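Local coordinates for protein lovastatin nonaketide synthase, polyketide synthase component (Aspergillus terreus, PDB 7CPX) that builds the nonaketide backbone of dihydromonacolin L, the polyketide precursor of the cholesterol-lowering drug lovastatin, from malonyl-CoA, acting as a homodimer together with its partner LovC, at residues 1868-1873 against 1915-1920; 1889-1894 against 1904-1909; 2106-2111 against 2128-2133. The protein carries 2 engineered substitutions. One frame throughout, in Å; residues are numbered along the deposited sequence.

Interaction 1 (1868-1873 against 1915-1920); sequences TKTIYV and IVHVRP
I1871 and V1916 exchange a pair of backbone hydrogen bonds, I1871 N to V1916 O at 2.9 Å and V1916 N to I1871 O, which makes them a hydrogen-bonded pair of an antiparallel sheet. Two residues along, K1869 and V1918 form the next such ring, but its two bonds are unequal. V1918 N runs to K1869 O at 160° and in the carbonyl plane, whereas K1869 N reaches V1918 O at only 132° and from above that plane. The two strands belong to a mixed, curled sheet between the methyltransferase and ketoreductase regions, probably part of the enoylreductase-like, inactive module found in synthases of this kind.

In the non-hydrogen-bonded pair T1870 and H1917 the side chains lie side by side, pointing the same way. T1870 OG1 and H1917 ND1 share a 3.2 Å hydrogen bond that either could donate, with OG1 at the imidazole edge and in its plane. Along this face, Y1872 CD2 packs on I1915 CD1 at 3.7 Å. T1868 CG2, anti to the backbone N, lies against the backbone where H1917 joins V1918, while its OG1 bonds Q1865 O.

The other face is apolar and turned inward. I1871 has an extended chi2 (175°), which carries CD1 across to V1918 CG1. V1905 and A1907 of strand 1901-1909 cover I1871 there, and V1873 CG2 touches V1916 CG2 at 4.1 Å. K1869 starts on this face, but its bent chain leads NZ away to a salt bridge with E1898, crossing the P1920 ring at about a right angle, K1869 CG to P1920 CG 3.8 Å.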
loop_
_atom_site.group_PDB
_atom_site.type_symbol
_atom_site.label_atom_id
_atom_site.label_comp_id
_atom_site.label_asym_id
_atom_site.label_seq_id
_atom_site.Cartn_x
_atom_site.Cartn_y
_atom_site.Cartn_z
ATOM N N THR A 1868 -50.654 -35.813 -12.346
ATOM C CA THR A 1868 -50.017 -34.509 -12.227
ATOM C C THR A 1868 -50.940 -33.442 -12.800
ATOM O O THR A 1868 -51.132 -33.360 -14.018
ATOM C CB THR A 1868 -48.667 -34.495 -12.946
ATOM O OG1 THR A 1868 -47.833 -35.535 -12.419
ATOM C CG2 THR A 1868 -47.978 -33.152 -12.757
ATOM N N LYS A 1869 -51.510 -32.621 -11.926
ATOM C CA LYS A 1869 -52.460 -31.602 -12.340
ATOM C C LYS A 1869 -51.738 -30.420 -12.967
ATOM O O LYS A 1869 -50.657 -30.022 -12.518
ATOM C CB LYS A 1869 -53.287 -31.127 -11.148
ATOM C CG LYS A 1869 -53.913 -32.246 -10.328
ATOM C CD LYS A 1869 -54.887 -33.089 -11.141
ATOM C CE LYS A 1869 -56.110 -32.290 -11.560
ATOM N NZ LYS A 1869 -57.127 -33.142 -12.233
ATOM N N THR A 1870 -52.350 -29.857 -14.006
ATOM C CA THR A 1870 -51.836 -28.677 -14.688
ATOM C C THR A 1870 -52.550 -27.457 -14.119
ATOM O O THR A 1870 -53.773 -27.330 -14.239
ATOM C CB THR A 1870 -52.042 -28.781 -16.196
ATOM O OG1 THR A 1870 -51.351 -29.932 -16.696
ATOM C CG2 THR A 1870 -51.520 -27.533 -16.895
ATOM N N ILE A 1871 -51.783 -26.565 -13.505
ATOM C CA ILE A 1871 -52.307 -25.362 -12.875
ATOM C C ILE A 1871 -51.865 -24.173 -13.715
ATOM O O ILE A 1871 -50.668 -23.904 -13.846
ATOM C CB ILE A 1871 -51.821 -25.225 -11.427
ATOM C CG1 ILE A 1871 -52.154 -26.489 -10.633
ATOM C CG2 ILE A 1871 -52.451 -24.004 -10.775
ATOM C CD1 ILE A 1871 -51.599 -26.490 -9.230
ATOM N N TYR A 1872 -52.830 -23.462 -14.287
ATOM C CA TYR A 1872 -52.564 -22.210 -14.988
ATOM C C TYR A 1872 -52.531 -21.108 -13.938
ATOM O O TYR A 1872 -53.572 -20.672 -13.444
ATOM C CB TYR A 1872 -53.625 -21.953 -16.048
ATOM C CG TYR A 1872 -53.771 -23.083 -17.043
ATOM C CD1 TYR A 1872 -54.549 -24.194 -16.751
ATOM C CD2 TYR A 1872 -53.131 -23.038 -18.273
ATOM C CE1 TYR A 1872 -54.686 -25.228 -17.655
ATOM C CE2 TYR A 1872 -53.262 -24.067 -19.183
ATOM C CZ TYR A 1872 -54.041 -25.160 -18.869
ATOM O OH TYR A 1872 -54.176 -26.191 -19.772
ATOM N N VAL A 1873 -51.330 -20.666 -13.593
ATOM C CA VAL A 1873 -51.128 -19.819 -12.424
ATOM C C VAL A 1873 -51.527 -18.388 -12.749
ATOM O O VAL A 1873 -51.064 -17.807 -13.737
ATOM C CB VAL A 1873 -49.668 -19.891 -11.953
ATOM C CG1 VAL A 1873 -49.473 -19.054 -10.706
ATOM C CG2 VAL A 1873 -49.268 -21.330 -11.691
ATOM N N ILE A 1915 -47.616 -21.739 -15.852
ATOM C CA ILE A 1915 -48.259 -23.044 -15.910
ATOM C C ILE A 1915 -47.363 -24.041 -15.191
ATOM O O ILE A 1915 -46.165 -24.128 -15.478
ATOM C CB ILE A 1915 -48.524 -23.489 -17.360
ATOM C CG1 ILE A 1915 -49.365 -22.431 -18.078
ATOM C CG2 ILE A 1915 -49.229 -24.837 -17.380
ATOM C CD1 ILE A 1915 -49.673 -22.752 -19.522
ATOM N N VAL A 1916 -47.948 -24.788 -14.261
ATOM C CA VAL A 1916 -47.227 -25.743 -13.432
ATOM C C VAL A 1916 -47.846 -27.119 -13.622
ATOM O O VAL A 1916 -49.030 -27.247 -13.941
ATOM C CB VAL A 1916 -47.257 -25.330 -11.944
ATOM C CG1 VAL A 1916 -46.895 -26.507 -11.048
ATOM C CG2 VAL A 1916 -46.318 -24.163 -11.706
ATOM N N HIS A 1917 -47.034 -28.151 -13.420
ATOM C CA HIS A 1917 -47.489 -29.538 -13.424
ATOM C C HIS A 1917 -47.099 -30.137 -12.078
ATOM O O HIS A 1917 -45.940 -30.510 -11.869
ATOM C CB HIS A 1917 -46.880 -30.309 -14.590
ATOM C CG HIS A 1917 -47.027 -29.616 -15.907
ATOM N ND1 HIS A 1917 -48.227 -29.541 -16.580
ATOM C CD2 HIS A 1917 -46.125 -28.956 -16.674
ATOM C CE1 HIS A 1917 -48.058 -28.871 -17.706
ATOM N NE2 HIS A 1917 -46.792 -28.504 -17.786
ATOM N N VAL A 1918 -48.064 -30.229 -11.165
ATOM C CA VAL A 1918 -47.792 -30.598 -9.778
ATOM C C VAL A 1918 -48.764 -31.684 -9.342
ATOM O O VAL A 1918 -49.941 -31.665 -9.715
ATOM C CB VAL A 1918 -47.892 -29.378 -8.842
ATOM C CG1 VAL A 1918 -49.324 -28.881 -8.772
ATOM C CG2 VAL A 1918 -47.377 -29.728 -7.458
ATOM N N ARG A 1919 -48.273 -32.618 -8.529
ATOM C CA ARG A 1919 -49.106 -33.713 -8.065
ATOM C C ARG A 1919 -50.259 -33.179 -7.214
ATOM O O ARG A 1919 -50.131 -32.137 -6.566
ATOM C CB ARG A 1919 -48.283 -34.711 -7.252
ATOM C CG ARG A 1919 -47.746 -35.875 -8.068
ATOM C CD ARG A 1919 -47.080 -36.932 -7.195
ATOM N NE ARG A 1919 -45.733 -36.548 -6.784
ATOM C CZ ARG A 1919 -45.354 -36.296 -5.537
ATOM N NH1 ARG A 1919 -46.194 -36.392 -4.519
ATOM N NH2 ARG A 1919 -44.093 -35.943 -5.304
ATOM N N PRO A 1920 -51.401 -33.874 -7.198
ATOM C CA PRO A 1920 -52.534 -33.395 -6.390
ATOM C C PRO A 1920 -52.225 -33.304 -4.908
ATOM O O PRO A 1920 -52.869 -32.518 -4.203
ATOM C CB PRO A 1920 -53.633 -34.431 -6.668
ATOM C CG PRO A 1920 -53.219 -35.120 -7.922
ATOM C CD PRO A 1920 -51.727 -35.117 -7.915
#

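Interaction 2 (1889-1894 against 1904-1909); sequences FYLVQG and PVVALA
A1907 O is approached from several directions by strand 1889-1894. V1892 N gives it a 2.9 Å hydrogen bond that is practically straight at 178°. L1891 CA, 3.6 Å from A1907 O, points its hydrogen at it, and the methyls L1891 CD2 and V1892 CG2 close in beside it. The two strands are the arms of a beta hairpin, 1887-1898 and 1901-1909, and this stretch of it is well buried. A1907 N returns a bond to V1892 O, and G1894 with V1905 forms the next two-bond ring toward the turn. Toward the opposite end, A1909 N bonds Y1890 O, but both bonds of that pair are bent, and Y1890 N sits above the plane of the A1909 carbonyl.

On one face V1906 lies between two neighbours. Its CG1, anti to the backbone N (chi1 176°), meets L1891 CD2 at 3.5 Å, and its CG2 rests against Q1893 CG at 3.7 Å. L1891 CD2 also touches L1908 CD1. Helix 1935-1953 packs over this face through S1937, V1940 and T1941 on L1891, and Q1893 NE2 has weak bonds to the carbonyls of L1931 and S1932.

The reverse face uses smaller groups. V1892 CG1 meets A1909 CB at 3.6 Å; I1871 and V1918 of interaction 1 pack on A1907, and V1916 on A1909.

At the Y1890 end of the ladder, on the L1908 side, the F1889 and L1908 side chains cross at about a right angle, F1889 CB to L1908 CB 3.6 Å, and A1909 O lies at the edge of the phenyl ring, in its plane, 3.6 Å from F1889 CD2.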
loop_
_atom_site.group_PDB
_atom_site.type_symbol
_atom_site.label_atom_id
_atom_site.label_comp_id
_atom_site.label_asym_id
_atom_site.label_seq_id
_atom_site.Cartn_x
_atom_site.Cartn_y
_atom_site.Cartn_z
ATOM N N PHE A 1889 -40.950 -25.368 -2.187
ATOM C CA PHE A 1889 -42.019 -25.273 -3.169
ATOM C C PHE A 1889 -42.516 -23.839 -3.233
ATOM O O PHE A 1889 -42.639 -23.169 -2.204
ATOM C CB PHE A 1889 -43.179 -26.206 -2.816
ATOM C CG PHE A 1889 -42.762 -27.627 -2.573
ATOM C CD1 PHE A 1889 -42.317 -28.027 -1.326
ATOM C CD2 PHE A 1889 -42.819 -28.563 -3.589
ATOM C CE1 PHE A 1889 -41.934 -29.333 -1.096
ATOM C CE2 PHE A 1889 -42.438 -29.871 -3.367
ATOM C CZ PHE A 1889 -41.994 -30.257 -2.118
ATOM N N TYR A 1890 -42.804 -23.375 -4.444
ATOM C CA TYR A 1890 -43.354 -22.044 -4.648
ATOM C C TYR A 1890 -44.864 -22.093 -4.466
ATOM O O TYR A 1890 -45.543 -22.902 -5.101
ATOM C CB TYR A 1890 -43.019 -21.527 -6.045
ATOM C CG TYR A 1890 -41.544 -21.392 -6.333
ATOM C CD1 TYR A 1890 -40.859 -20.229 -6.015
ATOM C CD2 TYR A 1890 -40.841 -22.415 -6.949
ATOM C CE1 TYR A 1890 -39.513 -20.095 -6.290
ATOM C CE2 TYR A 1890 -39.496 -22.292 -7.228
ATOM C CZ TYR A 1890 -38.835 -21.130 -6.897
ATOM O OH TYR A 1890 -37.492 -21.005 -7.170
ATOM N N LEU A 1891 -45.389 -21.230 -3.608
ATOM C CA LEU A 1891 -46.829 -21.177 -3.401
ATOM C C LEU A 1891 -47.473 -20.508 -4.609
ATOM O O LEU A 1891 -47.173 -19.348 -4.914
ATOM C CB LEU A 1891 -47.158 -20.425 -2.115
ATOM C CG LEU A 1891 -48.610 -20.463 -1.621
ATOM C CD1 LEU A 1891 -49.518 -19.575 -2.460
ATOM C CD2 LEU A 1891 -49.134 -21.890 -1.607
ATOM N N VAL A 1892 -48.354 -21.233 -5.293
ATOM C CA VAL A 1892 -48.986 -20.744 -6.510
ATOM C C VAL A 1892 -50.495 -20.818 -6.344
ATOM O O VAL A 1892 -51.020 -21.649 -5.598
ATOM C CB VAL A 1892 -48.538 -21.551 -7.749
ATOM C CG1 VAL A 1892 -47.029 -21.493 -7.898
ATOM C CG2 VAL A 1892 -49.013 -22.991 -7.643
ATOM N N GLN A 1893 -51.190 -19.933 -7.049
ATOM C CA GLN A 1893 -52.643 -19.910 -7.091
ATOM C C GLN A 1893 -53.074 -19.725 -8.535
ATOM O O GLN A 1893 -52.429 -18.991 -9.287
ATOM C CB GLN A 1893 -53.207 -18.782 -6.220
ATOM C CG GLN A 1893 -54.722 -18.658 -6.246
ATOM C CD GLN A 1893 -55.220 -17.485 -5.424
ATOM O OE1 GLN A 1893 -54.440 -16.629 -5.009
ATOM N NE2 GLN A 1893 -56.525 -17.440 -5.186
ATOM N N GLY A 1894 -54.153 -20.389 -8.929
ATOM C CA GLY A 1894 -54.644 -20.208 -10.278
ATOM C C GLY A 1894 -55.643 -21.279 -10.666
ATOM O O GLY A 1894 -56.083 -22.081 -9.843
ATOM N N PRO A 1904 -60.544 -22.431 -9.386
ATOM C CA PRO A 1904 -59.396 -21.871 -8.663
ATOM C C PRO A 1904 -58.854 -22.858 -7.642
ATOM O O PRO A 1904 -59.608 -23.590 -6.997
ATOM C CB PRO A 1904 -59.971 -20.621 -7.985
ATOM C CG PRO A 1904 -61.216 -20.307 -8.741
ATOM C CD PRO A 1904 -61.759 -21.625 -9.186
ATOM N N VAL A 1905 -57.528 -22.867 -7.495
ATOM C CA VAL A 1905 -56.851 -23.740 -6.545
ATOM C C VAL A 1905 -55.554 -23.072 -6.114
ATOM O O VAL A 1905 -55.067 -22.131 -6.749
ATOM C CB VAL A 1905 -56.549 -25.141 -7.131
ATOM C CG1 VAL A 1905 -57.824 -25.810 -7.619
ATOM C CG2 VAL A 1905 -55.529 -25.043 -8.253
ATOM N N VAL A 1906 -54.996 -23.573 -5.015
ATOM C CA VAL A 1906 -53.710 -23.137 -4.489
ATOM C C VAL A 1906 -52.858 -24.377 -4.272
ATOM O O VAL A 1906 -53.327 -25.363 -3.695
ATOM C CB VAL A 1906 -53.864 -22.345 -3.178
ATOM C CG1 VAL A 1906 -52.503 -21.986 -2.612
ATOM C CG2 VAL A 1906 -54.692 -21.095 -3.412
ATOM N N ALA A 1907 -51.609 -24.329 -4.731
ATOM C CA ALA A 1907 -50.745 -25.498 -4.726
ATOM C C ALA A 1907 -49.316 -25.096 -4.388
ATOM O O ALA A 1907 -48.970 -23.912 -4.325
ATOM C CB ALA A 1907 -50.783 -26.221 -6.076
ATOM N N LEU A 1908 -48.491 -26.112 -4.160
ATOM C CA LEU A 1908 -47.068 -25.959 -3.867
ATOM C C LEU A 1908 -46.295 -26.439 -5.093
ATOM O O LEU A 1908 -45.887 -27.598 -5.177
ATOM C CB LEU A 1908 -46.684 -26.740 -2.615
ATOM C CG LEU A 1908 -46.956 -26.066 -1.269
ATOM C CD1 LEU A 1908 -48.342 -25.448 -1.236
ATOM C CD2 LEU A 1908 -46.799 -27.071 -0.142
ATOM N N ALA A 1909 -46.094 -25.531 -6.044
ATOM C CA ALA A 1909 -45.398 -25.849 -7.278
ATOM C C ALA A 1909 -43.903 -26.017 -7.017
ATOM O O ALA A 1909 -43.404 -25.818 -5.906
ATOM C CB ALA A 1909 -45.641 -24.754 -8.311
#

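Interaction 3 (2106-2111 against 2128-2133); sequences WEVMPC and VISWPR
E2107 O takes the first bond from V2128 N, nearly straight at the hydrogen (175°) but with the donor above the carbonyl plane. It opens a short parallel pairing inside a beta-alpha-beta unit, strand 2108-2110, helix 2111-2117, strand 2128-2130, whose strand axes cross at -44°. V2108 and V2128 lie side by side, pointing the same way, with CG2 of the first against CG1 of the second, while V2108 CG1 reaches S2130 CB at 3.6 Å. M2109 then bonds on both sides of I2129: its N donates to V2128 O at 3.0 Å, and its O accepts S2130 N at 2.9 Å. P2110, at the N-cap position of the helix, has no N-H to give, and its CA-H points to S2130 O; that oxygen also takes a weak 3.5 Å bond from C2111 N.

C2111 has more of its surface covered across the pairing than any other residue here, 90 Å². I2129 CG2 lies against its CB, and both carbons stand over one face of the W2131 six-membered ring, toward the rim. W2131 NE1 bonds S1876 OG of strand 1869-1883. C2111 SG lies obliquely to the ring and touches P2132 CD at 3.5 Å.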
loop_
_atom_site.group_PDB
_atom_site.type_symbol
_atom_site.label_atom_id
_atom_site.label_comp_id
_atom_site.label_asym_id
_atom_site.label_seq_id
_atom_site.Cartn_x
_atom_site.Cartn_y
_atom_site.Cartn_z
ATOM N N TRP A 2106 -52.088 -6.678 -1.545
ATOM C CA TRP A 2106 -51.156 -6.036 -0.624
ATOM C C TRP A 2106 -49.828 -5.734 -1.307
ATOM O O TRP A 2106 -49.325 -4.607 -1.235
ATOM C CB TRP A 2106 -50.945 -6.924 0.602
ATOM C CG TRP A 2106 -50.290 -6.215 1.742
ATOM C CD1 TRP A 2106 -49.024 -6.410 2.211
ATOM C CD2 TRP A 2106 -50.867 -5.189 2.560
ATOM N NE1 TRP A 2106 -48.778 -5.571 3.271
ATOM C CE2 TRP A 2106 -49.894 -4.811 3.505
ATOM C CE3 TRP A 2106 -52.113 -4.553 2.583
ATOM C CZ2 TRP A 2106 -50.127 -3.828 4.463
ATOM C CZ3 TRP A 2106 -52.342 -3.579 3.535
ATOM C CH2 TRP A 2106 -51.355 -3.225 4.462
ATOM N N GLU A 2107 -49.245 -6.729 -1.974
ATOM C CA GLU A 2107 -47.964 -6.568 -2.652
ATOM C C GLU A 2107 -47.995 -7.260 -4.009
ATOM O O GLU A 2107 -47.063 -7.980 -4.384
ATOM C CB GLU A 2107 -46.821 -7.105 -1.788
ATOM C CG GLU A 2107 -45.415 -6.768 -2.282
ATOM C CD GLU A 2107 -45.147 -5.276 -2.354
ATOM O OE1 GLU A 2107 -45.780 -4.591 -3.184
ATOM O OE2 GLU A 2107 -44.301 -4.788 -1.576
ATOM N N VAL A 2108 -49.072 -7.059 -4.760
ATOM C CA VAL A 2108 -49.215 -7.673 -6.074
ATOM C C VAL A 2108 -48.401 -6.890 -7.092
ATOM O O VAL A 2108 -48.509 -5.661 -7.184
ATOM C CB VAL A 2108 -50.697 -7.734 -6.485
ATOM C CG1 VAL A 2108 -50.820 -8.123 -7.947
ATOM C CG2 VAL A 2108 -51.458 -8.713 -5.611
ATOM N N MET A 2109 -47.577 -7.601 -7.866
ATOM C CA MET A 2109 -46.875 -6.961 -8.971
ATOM C C MET A 2109 -46.811 -7.931 -10.141
ATOM O O MET A 2109 -46.686 -9.141 -9.917
ATOM C CB MET A 2109 -45.462 -6.522 -8.578
ATOM C CG MET A 2109 -44.522 -7.661 -8.235
ATOM S SD MET A 2109 -42.998 -7.073 -7.472
ATOM C CE MET A 2109 -42.437 -5.882 -8.687
ATOM N N PRO A 2110 -46.907 -7.454 -11.383
ATOM C CA PRO A 2110 -46.841 -8.376 -12.522
ATOM C C PRO A 2110 -45.490 -9.070 -12.606
ATOM O O PRO A 2110 -44.466 -8.546 -12.163
ATOM C CB PRO A 2110 -47.079 -7.468 -13.733
ATOM C CG PRO A 2110 -47.784 -6.285 -13.190
ATOM C CD PRO A 2110 -47.233 -6.084 -11.814
ATOM N N CYS A 2111 -45.504 -10.272 -13.187
ATOM C CA CYS A 2111 -44.268 -11.031 -13.344
ATOM C C CYS A 2111 -43.219 -10.225 -14.095
ATOM O O CYS A 2111 -42.030 -10.273 -13.762
ATOM C CB CYS A 2111 -44.552 -12.345 -14.074
ATOM S SG CYS A 2111 -45.143 -12.135 -15.768
ATOM N N VAL A 2128 -46.344 -11.100 -4.125
ATOM C CA VAL A 2128 -47.062 -12.000 -5.018
ATOM C C VAL A 2128 -46.932 -11.502 -6.451
ATOM O O VAL A 2128 -47.256 -10.346 -6.754
ATOM C CB VAL A 2128 -48.543 -12.142 -4.620
ATOM C CG1 VAL A 2128 -49.221 -10.794 -4.572
ATOM C CG2 VAL A 2128 -49.262 -13.060 -5.589
ATOM N N ILE A 2129 -46.458 -12.386 -7.322
ATOM C CA ILE A 2129 -46.424 -12.149 -8.757
ATOM C C ILE A 2129 -47.800 -12.426 -9.335
ATOM O O ILE A 2129 -48.410 -13.466 -9.058
ATOM C CB ILE A 2129 -45.368 -13.043 -9.427
ATOM C CG1 ILE A 2129 -43.972 -12.725 -8.900
ATOM C CG2 ILE A 2129 -45.425 -12.871 -10.928
ATOM C CD1 ILE A 2129 -43.121 -13.957 -8.727
ATOM N N SER A 2130 -48.286 -11.496 -10.150
ATOM C CA SER A 2130 -49.562 -11.623 -10.847
ATOM C C SER A 2130 -49.263 -12.052 -12.277
ATOM O O SER A 2130 -48.847 -11.241 -13.108
ATOM C CB SER A 2130 -50.333 -10.308 -10.808
ATOM O OG SER A 2130 -51.468 -10.359 -11.655
ATOM N N TRP A 2131 -49.473 -13.329 -12.560
ATOM C CA TRP A 2131 -49.175 -13.866 -13.879
ATOM C C TRP A 2131 -50.243 -13.434 -14.875
ATOM O O TRP A 2131 -51.431 -13.673 -14.632
ATOM C CB TRP A 2131 -49.094 -15.382 -13.825
ATOM C CG TRP A 2131 -47.856 -15.884 -13.168
ATOM C CD1 TRP A 2131 -47.729 -16.314 -11.885
ATOM C CD2 TRP A 2131 -46.560 -16.002 -13.762
ATOM N NE1 TRP A 2131 -46.435 -16.699 -11.640
ATOM C CE2 TRP A 2131 -45.695 -16.517 -12.778
ATOM C CE3 TRP A 2131 -46.047 -15.724 -15.031
ATOM C CZ2 TRP A 2131 -44.348 -16.760 -13.023
ATOM C CZ3 TRP A 2131 -44.709 -15.966 -15.273
ATOM C CH2 TRP A 2131 -43.875 -16.478 -14.273
ATOM N N PRO A 2132 -49.878 -12.809 -15.994
ATOM C CA PRO A 2132 -50.894 -12.448 -16.990
ATOM C C PRO A 2132 -51.595 -13.687 -17.525
ATOM O O PRO A 2132 -50.990 -14.749 -17.678
ATOM C CB PRO A 2132 -50.087 -11.735 -18.079
ATOM C CG PRO A 2132 -48.699 -12.238 -17.916
ATOM C CD PRO A 2132 -48.521 -12.465 -16.450
ATOM N N ARG A 2133 -52.889 -13.538 -17.810
ATOM C CA ARG A 2133 -53.713 -14.652 -18.258
ATOM C C ARG A 2133 -54.187 -14.530 -19.696
ATOM O O ARG A 2133 -54.516 -15.551 -20.306
ATOM C CB ARG A 2133 -54.939 -14.800 -17.347
ATOM C CG ARG A 2133 -54.601 -15.141 -15.904
ATOM C CD ARG A 2133 -53.665 -16.336 -15.827
ATOM N NE ARG A 2133 -54.057 -17.378 -16.768
ATOM C CZ ARG A 2133 -53.279 -18.386 -17.137
ATOM N NH1 ARG A 2133 -52.064 -18.541 -16.640
ATOM N NH2 ARG A 2133 -53.731 -19.256 -18.036
#

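Overall arrangement
All three contacts belong to one curled sheet, and strand 1869-1883 links them: it belongs to interaction 1 and borders a strand of each of the other two, the first hairpin arm of interaction 2 and 2128-2130 of interaction 3. Interaction 2 is the buried core, nested along the chain inside the loop that interaction 1 closes; their centres are 8 Å apart, and I1871 CD1 packs on A1907 CB. One face of interaction 1 packs on that hairpin, while the other mixes a Thr-His hydrogen bond with Y1872-I1915 packing. Interaction 3 is partly exposed, parallel and strongly crossed, and it meets interaction 1 where R2133 NH1 probably bonds V1873 O; interactions 2 and 3 do not touch.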